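Local coordinates for serine protease inhibitor (Thermoanaerobacter tengcongensis, PDB 2PEF), which probably inhibits serine proteases as a member of the serpin family, and is captured here in its latent state, at residues 117-122 against 134-139; 42-47 against 91-96. All blocks are in the same frame, centred on the assembly; numbering follows the deposited sequence.

Contact 1 (117-122 against 134-139); sequences KADIFK and NNWVKS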
loop_
_atom_site.group_PDB
_atom_site.type_symbol
_atom_site.label_atom_id
_atom_site.label_comp_id
_atom_site.label_asym_id
_atom_site.label_seq_id
_atom_site.Cartn_x
_atom_site.Cartn_y
_atom_site.Cartn_z
ATOM N N LYS A 117 9.739 -2.319 -14.953
ATOM C CA LYS A 117 9.504 -3.649 -15.529
ATOM C C LYS A 117 8.034 -3.855 -15.889
ATOM O O LYS A 117 7.480 -4.940 -15.684
ATOM C CB LYS A 117 9.963 -4.746 -14.560
ATOM C CG LYS A 117 11.436 -4.702 -14.205
ATOM C CD LYS A 117 11.811 -5.880 -13.325
ATOM C CE LYS A 117 13.289 -5.862 -12.988
ATOM N N ALA A 118 7.406 -2.815 -16.431
ATOM C CA ALA A 118 5.972 -2.853 -16.675
ATOM C C ALA A 118 5.594 -3.646 -17.918
ATOM O O ALA A 118 6.196 -3.492 -18.984
ATOM C CB ALA A 118 5.396 -1.451 -16.738
ATOM N N ASP A 119 4.598 -4.509 -17.755
ATOM C CA ASP A 119 3.928 -5.159 -18.873
ATOM C C ASP A 119 3.162 -4.096 -19.646
ATOM O O ASP A 119 2.421 -3.308 -19.054
ATOM C CB ASP A 119 2.935 -6.196 -18.353
ATOM C CG ASP A 119 3.605 -7.412 -17.743
ATOM O OD1 ASP A 119 4.699 -7.799 -18.199
ATOM O OD2 ASP A 119 3.013 -7.994 -16.811
ATOM N N ILE A 120 3.348 -4.073 -20.963
ATOM C CA ILE A 120 2.698 -3.074 -21.806
ATOM C C ILE A 120 1.631 -3.738 -22.675
ATOM O O ILE A 120 1.940 -4.541 -23.552
ATOM C CB ILE A 120 3.728 -2.292 -22.660
ATOM C CG1 ILE A 120 4.704 -1.535 -21.746
ATOM C CG2 ILE A 120 3.026 -1.325 -23.610
ATOM C CD1 ILE A 120 6.041 -1.205 -22.387
ATOM N N PHE A 121 0.372 -3.399 -22.410
ATOM C CA PHE A 121 -0.753 -4.005 -23.122
ATOM C C PHE A 121 -1.413 -3.039 -24.095
ATOM O O PHE A 121 -2.037 -2.061 -23.682
ATOM C CB PHE A 121 -1.814 -4.501 -22.132
ATOM C CG PHE A 121 -1.360 -5.626 -21.250
ATOM C CD1 PHE A 121 -0.776 -5.363 -20.012
ATOM C CD2 PHE A 121 -1.538 -6.949 -21.640
ATOM C CE1 PHE A 121 -0.365 -6.406 -19.178
ATOM C CE2 PHE A 121 -1.127 -7.999 -20.815
ATOM C CZ PHE A 121 -0.541 -7.723 -19.582
ATOM N N LYS A 122 -1.278 -3.318 -25.391
ATOM C CA LYS A 122 -2.070 -2.624 -26.398
ATOM C C LYS A 122 -3.437 -3.301 -26.447
ATOM O O LYS A 122 -3.552 -4.468 -26.833
ATOM C CB LYS A 122 -1.375 -2.629 -27.765
ATOM C CG LYS A 122 -0.737 -3.954 -28.164
ATOM N N ASN A 134 -8.508 -7.925 -15.035
ATOM C CA ASN A 134 -8.832 -8.655 -13.815
ATOM C C ASN A 134 -8.059 -9.958 -13.656
ATOM O O ASN A 134 -7.679 -10.324 -12.542
ATOM C CB ASN A 134 -10.336 -8.894 -13.709
ATOM C CG ASN A 134 -11.101 -7.621 -13.414
ATOM O OD1 ASN A 134 -10.552 -6.670 -12.855
ATOM N ND2 ASN A 134 -12.374 -7.594 -13.791
ATOM N N ASN A 135 -7.821 -10.651 -14.767
ATOM C CA ASN A 135 -6.965 -11.837 -14.751
ATOM C C ASN A 135 -5.523 -11.501 -14.383
ATOM O O ASN A 135 -4.863 -12.263 -13.661
ATOM C CB ASN A 135 -7.047 -12.582 -16.083
ATOM C CG ASN A 135 -8.324 -13.384 -16.212
ATOM O OD1 ASN A 135 -8.776 -14.009 -15.249
ATOM N ND2 ASN A 135 -8.915 -13.372 -17.400
ATOM N N TRP A 136 -5.062 -10.341 -14.849
ATOM C CA TRP A 136 -3.728 -9.860 -14.534
ATOM C C TRP A 136 -3.616 -9.552 -13.044
ATOM O O TRP A 136 -2.712 -10.049 -12.387
ATOM C CB TRP A 136 -3.381 -8.631 -15.384
ATOM C CG TRP A 136 -1.964 -8.169 -15.247
ATOM C CD1 TRP A 136 -0.895 -8.565 -16.001
ATOM C CD2 TRP A 136 -1.457 -7.208 -14.310
ATOM N NE1 TRP A 136 0.242 -7.916 -15.591
ATOM C CE2 TRP A 136 -0.073 -7.078 -14.555
ATOM C CE3 TRP A 136 -2.039 -6.449 -13.288
ATOM C CZ2 TRP A 136 0.742 -6.219 -13.810
ATOM C CZ3 TRP A 136 -1.225 -5.591 -12.544
ATOM C CH2 TRP A 136 0.149 -5.484 -12.815
ATOM N N VAL A 137 -4.554 -8.771 -12.507
ATOM C CA VAL A 137 -4.528 -8.447 -11.071
ATOM C C VAL A 137 -4.680 -9.698 -10.190
ATOM O O VAL A 137 -3.982 -9.840 -9.182
ATOM C CB VAL A 137 -5.536 -7.322 -10.662
ATOM C CG1 VAL A 137 -5.239 -6.025 -11.410
ATOM C CG2 VAL A 137 -6.978 -7.746 -10.876
ATOM N N LYS A 138 -5.554 -10.616 -10.596
ATOM C CA LYS A 138 -5.725 -11.873 -9.872
ATOM C C LYS A 138 -4.423 -12.670 -9.834
ATOM O O LYS A 138 -4.064 -13.216 -8.794
ATOM C CB LYS A 138 -6.850 -12.716 -10.479
ATOM C CG LYS A 138 -7.351 -13.821 -9.568
ATOM C CD LYS A 138 -8.444 -14.652 -10.231
ATOM C CE LYS A 138 -9.030 -15.657 -9.253
ATOM N N SER A 139 -3.721 -12.736 -10.967
ATOM C CA SER A 139 -2.462 -13.486 -11.047
ATOM C C SER A 139 -1.359 -12.850 -10.200
ATOM O O SER A 139 -0.653 -13.544 -9.459
ATOM C CB SER A 139 -1.989 -13.601 -12.499
ATOM O OG SER A 139 -0.705 -14.207 -12.559
#
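Asp119 and Phe121 reach from the strand to the indole of Trp136 on the facing helix, one gripping its nitrogen and the other packing on its five-membered ring. Trp136 extends its side chain away from the backbone N (chi1 -173°), carrying the indole toward the strand. NE1 of Trp136 donates to OD2 of Asp119 over 3.0 Å in a nearly straight bond, 172° at the hydrogen. The acceptor lies in the indole plane, and OD2 offers its anti lone pair, the one turned away from OD1; the carboxylate stands almost perpendicular to the ring. Such a bond would satisfy the indole N-H and help fix the rotation of the ring.

Phe121, two residues on and so on the same side of the strand, turns an edge toward the five-membered ring of Trp136 in an offset edge-to-face pair. The planes are 83° apart, and CZ of Phe121 comes within 3.7 Å of CD1 of Trp136. With only three residues touching, the indole is the sole bridge between the segments.

Trp136 also lies on Ala92 and Ser94 of strand 87-98, the parallel neighbour of strand 119-123, while Phe121 stacks on Trp96 of that same strand. Helix 127-140 is thus the serpin helix lying across one face of the large central sheet, sheet A, anchored over these two strands, while helix 106-116 meets Ala118 and Ile120 from the opposite face.

Contact 2 (42-47 against 91-96); sequences LAMTAN and IANSIW
Met44 sends its side chain from the helix toward the strand with CG anti to the carbonyl carbon (chi1 -79°) and CB-CG-SD-CE bent at chi3 (-68°), a bend that turns the methyl onto the side chain of Asn93. Asn93 likewise keeps its CG beside the backbone N, and its CB points at the helix. The two side chains cross at a slant: SD and CE of Met44 each lie 3.7 Å from CB of Asn93, and CE sits 3.6 Å from OD1 of Asn93. CE is a methyl and this last contact is one of packing; the amide's hydrogen bonds are made elsewhere, from OD1 of Asn93 to ND2 of Asn162 on strand 158-169, and from ND2 of Asn93 to the carbonyl oxygen of Tyr116. A buried amide tied at both ends is probably held in a fixed orientation, giving the thioether a firm surface to lie against.

Here helix 35-46 packs on strand 87-98 of the large central beta-sheet of the serpin fold, known in the family as sheet A. The axes of helix 42-46 and strand 91-96 come within 10.3 Å of each other and run 40° from parallel, and Met44 is the one helical residue that bridges the gap. Further along the strand, Ile95 joins in through the tip of its side chain, CD1 lying 3.9 Å from SD of Met44 as the two chains run past each other in opposite directions.

On the strand, Ser94 directs its CB away from the helix, and NE1 of Trp96 donates to OG of Ser94 at 2.9 Å. On the helix, Asn47 folds back so that its ND2 bonds to O of Ala43 from above the carbonyl plane. Tyr116 packs on both Ala43 and Met44, and Leu160 on Thr45 and Ile95.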
loop_
_atom_site.group_PDB
_atom_site.type_symbol
_atom_site.label_atom_id
_atom_site.label_comp_id
_atom_site.label_asym_id
_atom_site.label_seq_id
_atom_site.Cartn_x
_atom_site.Cartn_y
_atom_site.Cartn_z
ATOM N N LEU A 42 1.823 5.794 -9.024
ATOM C CA LEU A 42 1.883 7.238 -9.200
ATOM C C LEU A 42 3.214 7.694 -9.792
ATOM O O LEU A 42 3.254 8.661 -10.552
ATOM C CB LEU A 42 1.604 7.952 -7.876
ATOM C CG LEU A 42 0.175 7.826 -7.329
ATOM C CD1 LEU A 42 0.128 8.228 -5.860
ATOM C CD2 LEU A 42 -0.824 8.651 -8.144
ATOM N N ALA A 43 4.298 7.008 -9.436
ATOM C CA ALA A 43 5.607 7.336 -10.001
ATOM C C ALA A 43 5.647 7.030 -11.498
ATOM O O ALA A 43 6.182 7.826 -12.289
ATOM C CB ALA A 43 6.708 6.603 -9.260
ATOM N N MET A 44 5.069 5.893 -11.891
ATOM C CA MET A 44 4.912 5.560 -13.312
ATOM C C MET A 44 4.145 6.666 -14.023
ATOM O O MET A 44 4.570 7.154 -15.072
ATOM C CB MET A 44 4.169 4.232 -13.501
ATOM C CG MET A 44 5.015 2.985 -13.288
ATOM S SD MET A 44 4.260 1.512 -14.000
ATOM C CE MET A 44 2.821 1.283 -12.961
ATOM N N THR A 45 3.024 7.065 -13.427
ATOM C CA THR A 45 2.147 8.081 -13.989
ATOM C C THR A 45 2.872 9.419 -14.149
ATOM O O THR A 45 2.685 10.110 -15.148
ATOM C CB THR A 45 0.873 8.263 -13.124
ATOM O OG1 THR A 45 0.243 6.992 -12.920
ATOM C CG2 THR A 45 -0.120 9.203 -13.794
ATOM N N ALA A 46 3.716 9.761 -13.174
ATOM C CA ALA A 46 4.438 11.034 -13.170
ATOM C C ALA A 46 5.409 11.178 -14.343
ATOM O O ALA A 46 5.715 12.297 -14.766
ATOM C CB ALA A 46 5.167 11.235 -11.841
ATOM N N ASN A 47 5.881 10.048 -14.866
ATOM C CA ASN A 47 6.788 10.039 -16.015
ATOM C C ASN A 47 6.121 10.446 -17.322
ATOM O O ASN A 47 6.795 10.636 -18.338
ATOM C CB ASN A 47 7.461 8.673 -16.155
ATOM C CG ASN A 47 8.676 8.542 -15.265
ATOM O OD1 ASN A 47 9.754 9.040 -15.595
ATOM N ND2 ASN A 47 8.510 7.885 -14.126
ATOM N N ILE A 91 6.296 -7.723 -6.900
ATOM C CA ILE A 91 5.721 -6.471 -7.385
ATOM C C ILE A 91 5.496 -6.570 -8.892
ATOM O O ILE A 91 6.335 -7.107 -9.616
ATOM C CB ILE A 91 6.645 -5.263 -7.064
ATOM C CG1 ILE A 91 6.825 -5.119 -5.548
ATOM C CG2 ILE A 91 6.095 -3.971 -7.675
ATOM C CD1 ILE A 91 8.005 -4.258 -5.129
ATOM N N ALA A 92 4.359 -6.057 -9.356
ATOM C CA ALA A 92 4.024 -6.100 -10.774
ATOM C C ALA A 92 3.435 -4.779 -11.222
ATOM O O ALA A 92 2.596 -4.187 -10.538
ATOM C CB ALA A 92 3.064 -7.241 -11.069
ATOM N N ASN A 93 3.900 -4.316 -12.373
ATOM C CA ASN A 93 3.419 -3.076 -12.950
ATOM C C ASN A 93 2.931 -3.326 -14.362
ATOM O O ASN A 93 3.498 -4.151 -15.079
ATOM C CB ASN A 93 4.528 -2.031 -12.950
ATOM C CG ASN A 93 4.961 -1.651 -11.549
ATOM O OD1 ASN A 93 4.156 -1.169 -10.754
ATOM N ND2 ASN A 93 6.224 -1.891 -11.233
ATOM N N SER A 94 1.871 -2.623 -14.752
ATOM C CA SER A 94 1.381 -2.696 -16.120
ATOM C C SER A 94 0.773 -1.388 -16.602
ATOM O O SER A 94 0.314 -0.567 -15.805
ATOM C CB SER A 94 0.382 -3.851 -16.293
ATOM O OG SER A 94 -0.745 -3.686 -15.460
ATOM N N ILE A 95 0.809 -1.206 -17.918
ATOM C CA ILE A 95 0.121 -0.117 -18.595
ATOM C C ILE A 95 -0.798 -0.782 -19.606
ATOM O O ILE A 95 -0.424 -1.774 -20.243
ATOM C CB ILE A 95 1.108 0.823 -19.358
ATOM C CG1 ILE A 95 2.370 1.122 -18.528
ATOM C CG2 ILE A 95 0.398 2.102 -19.840
ATOM C CD1 ILE A 95 2.156 1.934 -17.258
ATOM N N TRP A 96 -2.011 -0.250 -19.716
ATOM C CA TRP A 96 -2.994 -0.714 -20.685
ATOM C C TRP A 96 -3.451 0.511 -21.459
ATOM O O TRP A 96 -3.905 1.486 -20.863
ATOM C CB TRP A 96 -4.194 -1.350 -19.969
ATOM C CG TRP A 96 -3.836 -2.477 -19.037
ATOM C CD1 TRP A 96 -3.239 -2.374 -17.812
ATOM C CD2 TRP A 96 -4.076 -3.871 -19.250
ATOM N NE1 TRP A 96 -3.076 -3.621 -17.254
ATOM C CE2 TRP A 96 -3.587 -4.559 -18.114
ATOM C CE3 TRP A 96 -4.662 -4.608 -20.289
ATOM C CZ2 TRP A 96 -3.659 -5.948 -17.991
ATOM C CZ3 TRP A 96 -4.732 -5.992 -20.167
ATOM C CH2 TRP A 96 -4.235 -6.646 -19.023
#

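Overall arrangement
Strand 87-98 joins the two contacts, whose centres are 11 Å apart. Contact 2 uses this strand directly; contact 1 uses its neighbour 119-123. Backbone pairing links them: Phe121 N lies 2.8 Å from Ile95 O, and Asp119 O 2.9 Å from Ile95 N, both probable hydrogen bonds. Helices 35-46 and 127-140 pack on opposite faces of the sheet, and Trp136 CH2 comes 3.3 Å from Ser94 OG. In sequence, both segments of contact 2 precede those of contact 1. In a latent serpin the reactive-centre loop is inserted into this central sheet, here probably as strand 322-331 between 158-169 and 310-318, on the far side of strand 158-169 from 87-98.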